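Local coordinates for protein putative nitroreductase (Thermotoga maritima, PDB 1VKW) that is a putative nitroreductase, probably an oxidoreductase of the FMN-dependent nitroreductase type, though its substrate and physiological role are not established, at residues A[126-131]-A[160-165]. Sequence-based numbering, arbitrary orientation.
With SO4 (sulfate ion), chain C.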
loop_
_atom_site.group_PDB
_atom_site.type_symbol
_atom_site.label_atom_id
_atom_site.label_comp_id
_atom_site.label_asym_id
_atom_site.label_seq_id
_atom_site.Cartn_x
_atom_site.Cartn_y
_atom_site.Cartn_z
ATOM N N LYS A 126 -13.589 4.482 -8.001
ATOM C CA LYS A 126 -14.706 5.028 -7.261
ATOM C C LYS A 126 -14.255 5.245 -5.842
ATOM O O LYS A 126 -13.810 4.319 -5.171
ATOM C CB LYS A 126 -15.902 4.088 -7.321
ATOM C CG LYS A 126 -16.523 4.004 -8.712
ATOM C CD LYS A 126 -17.812 3.181 -8.699
ATOM C CE LYS A 126 -18.766 3.586 -9.798
ATOM N NZ LYS A 126 -20.166 3.200 -9.435
ATOM N N ARG A 127 -14.367 6.488 -5.392
ATOM C CA ARG A 127 -14.095 6.819 -4.012
ATOM C C ARG A 127 -15.110 7.836 -3.575
ATOM O O ARG A 127 -15.580 8.670 -4.376
ATOM C CB ARG A 127 -12.683 7.389 -3.827
ATOM C CG ARG A 127 -11.545 6.408 -4.031
ATOM C CD ARG A 127 -11.474 5.284 -3.026
ATOM N NE ARG A 127 -10.275 4.460 -3.226
ATOM C CZ ARG A 127 -10.139 3.522 -4.164
ATOM N NH1 ARG A 127 -11.126 3.231 -5.003
ATOM N NH2 ARG A 127 -8.997 2.855 -4.258
ATOM N N ARG A 128 -15.440 7.768 -2.293
ATOM C CA ARG A 128 -16.303 8.758 -1.680
ATOM C C ARG A 128 -15.539 10.083 -1.626
ATOM O O ARG A 128 -14.296 10.093 -1.707
ATOM C CB ARG A 128 -16.737 8.286 -0.294
ATOM C CG ARG A 128 -17.538 6.987 -0.360
ATOM C CD ARG A 128 -18.322 6.660 0.903
ATOM N NE ARG A 128 -17.439 6.405 2.025
ATOM C CZ ARG A 128 -16.992 5.205 2.385
ATOM N NH1 ARG A 128 -17.325 4.110 1.707
ATOM N NH2 ARG A 128 -16.192 5.109 3.437
ATOM N N PRO A 129 -16.264 11.192 -1.490
ATOM C CA PRO A 129 -15.640 12.521 -1.461
ATOM C C PRO A 129 -14.629 12.692 -0.327
ATOM O O PRO A 129 -14.826 12.184 0.773
ATOM C CB PRO A 129 -16.830 13.464 -1.272
ATOM C CG PRO A 129 -17.991 12.699 -1.726
ATOM C CD PRO A 129 -17.727 11.276 -1.381
ATOM N N ILE A 130 -13.542 13.409 -0.601
ATOM C CA ILE A 130 -12.470 13.547 0.386
ATOM C C ILE A 130 -12.996 14.080 1.708
ATOM O O ILE A 130 -12.544 13.646 2.772
ATOM C CB ILE A 130 -11.295 14.415 -0.154
ATOM C CG1 ILE A 130 -10.204 14.559 0.906
ATOM C CG2 ILE A 130 -11.761 15.775 -0.581
ATOM C CD1 ILE A 130 -8.829 14.785 0.294
ATOM N N THR A 131 -13.969 14.992 1.646
ATOM C CA THR A 131 -14.528 15.596 2.860
ATOM C C THR A 131 -15.263 14.579 3.720
ATOM O O THR A 131 -15.463 14.827 4.900
ATOM C CB THR A 131 -15.490 16.749 2.535
ATOM O OG1 THR A 131 -16.453 16.306 1.581
ATOM C CG2 THR A 131 -14.768 17.923 1.844
ATOM N N ASN A 160 -13.848 -2.300 -1.230
ATOM C CA ASN A 160 -13.886 -0.840 -1.394
ATOM C C ASN A 160 -14.683 -0.087 -0.322
ATOM O O ASN A 160 -15.286 0.963 -0.575
ATOM C CB ASN A 160 -14.376 -0.440 -2.792
ATOM C CG ASN A 160 -13.940 0.972 -3.180
ATOM O OD1 ASN A 160 -12.879 1.442 -2.764
ATOM N ND2 ASN A 160 -14.766 1.659 -3.968
ATOM N N ARG A 161 -14.645 -0.584 0.903
ATOM C CA ARG A 161 -15.442 0.062 1.932
ATOM C C ARG A 161 -14.795 1.322 2.470
ATOM O O ARG A 161 -15.481 2.104 3.111
ATOM C CB ARG A 161 -15.803 -0.890 3.047
ATOM C CG ARG A 161 -14.665 -1.386 3.870
ATOM C CD ARG A 161 -15.064 -2.615 4.665
ATOM N NE ARG A 161 -13.913 -3.421 5.045
ATOM C CZ ARG A 161 -13.992 -4.634 5.570
ATOM N NH1 ARG A 161 -15.168 -5.191 5.812
ATOM N NH2 ARG A 161 -12.883 -5.282 5.872
ATOM N N GLN A 162 -13.494 1.506 2.217
ATOM C CA GLN A 162 -12.789 2.776 2.474
ATOM C C GLN A 162 -12.978 3.194 3.926
ATOM O O GLN A 162 -13.486 4.282 4.200
ATOM C CB GLN A 162 -13.308 3.877 1.540
ATOM C CG GLN A 162 -13.163 3.587 0.062
ATOM C CD GLN A 162 -14.153 4.368 -0.802
ATOM O OE1 GLN A 162 -14.072 5.600 -0.906
ATOM N NE2 GLN A 162 -15.056 3.651 -1.452
ATOM N N PRO A 163 -12.582 2.320 4.854
ATOM C CA PRO A 163 -12.988 2.438 6.257
ATOM C C PRO A 163 -12.121 3.401 7.099
ATOM O O PRO A 163 -11.699 3.039 8.195
ATOM C CB PRO A 163 -12.840 0.992 6.760
ATOM C CG PRO A 163 -11.676 0.443 5.969
ATOM C CD PRO A 163 -11.714 1.138 4.631
ATOM N N TRP A 164 -11.892 4.615 6.611
ATOM C CA TRP A 164 -10.939 5.532 7.260
ATOM C C TRP A 164 -11.571 6.816 7.743
ATOM O O TRP A 164 -12.409 7.420 7.067
ATOM C CB TRP A 164 -9.803 5.884 6.309
ATOM C CG TRP A 164 -9.267 4.727 5.557
ATOM C CD1 TRP A 164 -8.598 3.660 6.065
ATOM C CD2 TRP A 164 -9.333 4.525 4.144
ATOM N NE1 TRP A 164 -8.252 2.797 5.054
ATOM C CE2 TRP A 164 -8.682 3.310 3.863
ATOM C CE3 TRP A 164 -9.874 5.253 3.083
ATOM C CZ2 TRP A 164 -8.560 2.803 2.565
ATOM C CZ3 TRP A 164 -9.745 4.745 1.785
ATOM C CH2 TRP A 164 -9.093 3.538 1.548
ATOM N N LYS A 165 -11.153 7.244 8.924
ATOM C CA LYS A 165 -11.471 8.576 9.400
ATOM C C LYS A 165 -10.133 9.253 9.631
ATOM O O LYS A 165 -9.284 8.700 10.339
ATOM C CB LYS A 165 -12.293 8.490 10.688
ATOM C CG LYS A 165 -13.030 9.753 11.100
ATOM C CD LYS A 165 -14.032 9.452 12.261
ATOM C CE LYS A 165 -14.771 10.692 12.772
ATOM N NZ LYS A 165 -15.596 10.425 14.014
HETATM S S SO4 C . -9.284 -0.149 -6.658
HETATM O O1 SO4 C . -10.644 -0.537 -6.319
HETATM O O2 SO4 C . -9.191 1.295 -6.662
HETATM O O3 SO4 C . -8.384 -0.746 -5.688
HETATM O O4 SO4 C . -8.950 -0.631 -7.999
#
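Gln162 reaches across to the backbone of Arg128, its OE1 taking the Arg128 N-H on a lone pair at 2.9 Å, nearly straight at 168°. The other half of this amide turns back on its own loop, NE2 to Asn160 O at 2.8 Å, so two bonds fix the flip of the buried group. Asn160 ND2 donates to Lys126 O at 3.1 Å; Arg127 NH1 meets that oxygen from the opposite face of the carbonyl. Arg128 bends where chi3 (-65°) sets NE; beyond it NH1 and NH2 meet Arg161 O end-on, each at 3.1 Å.

Among the charged and nonpolar contacts, Arg127 CD lies 3.6 Å from Gln162 CD, and Asn160 OD1 lies over one face of the Arg127 guanidinium, offset toward its rim. NH1 and NH2 of Arg127 both bond sulfate O2, the ion probably coming from the crystallisation liquor. An alanine at Arg127 would probably leave the sulfate without these two donors and open a gap beside the Gln162 amide.

Arg127 also bonds Ile153 O and Leu154 O at the end of helix 143-153, while Phe133 of helix 130-133 touches Arg128 and Gln162. The contact thus ties the lead-in to helix 130-133 to the loop between helix 143-153 and strand 165-168.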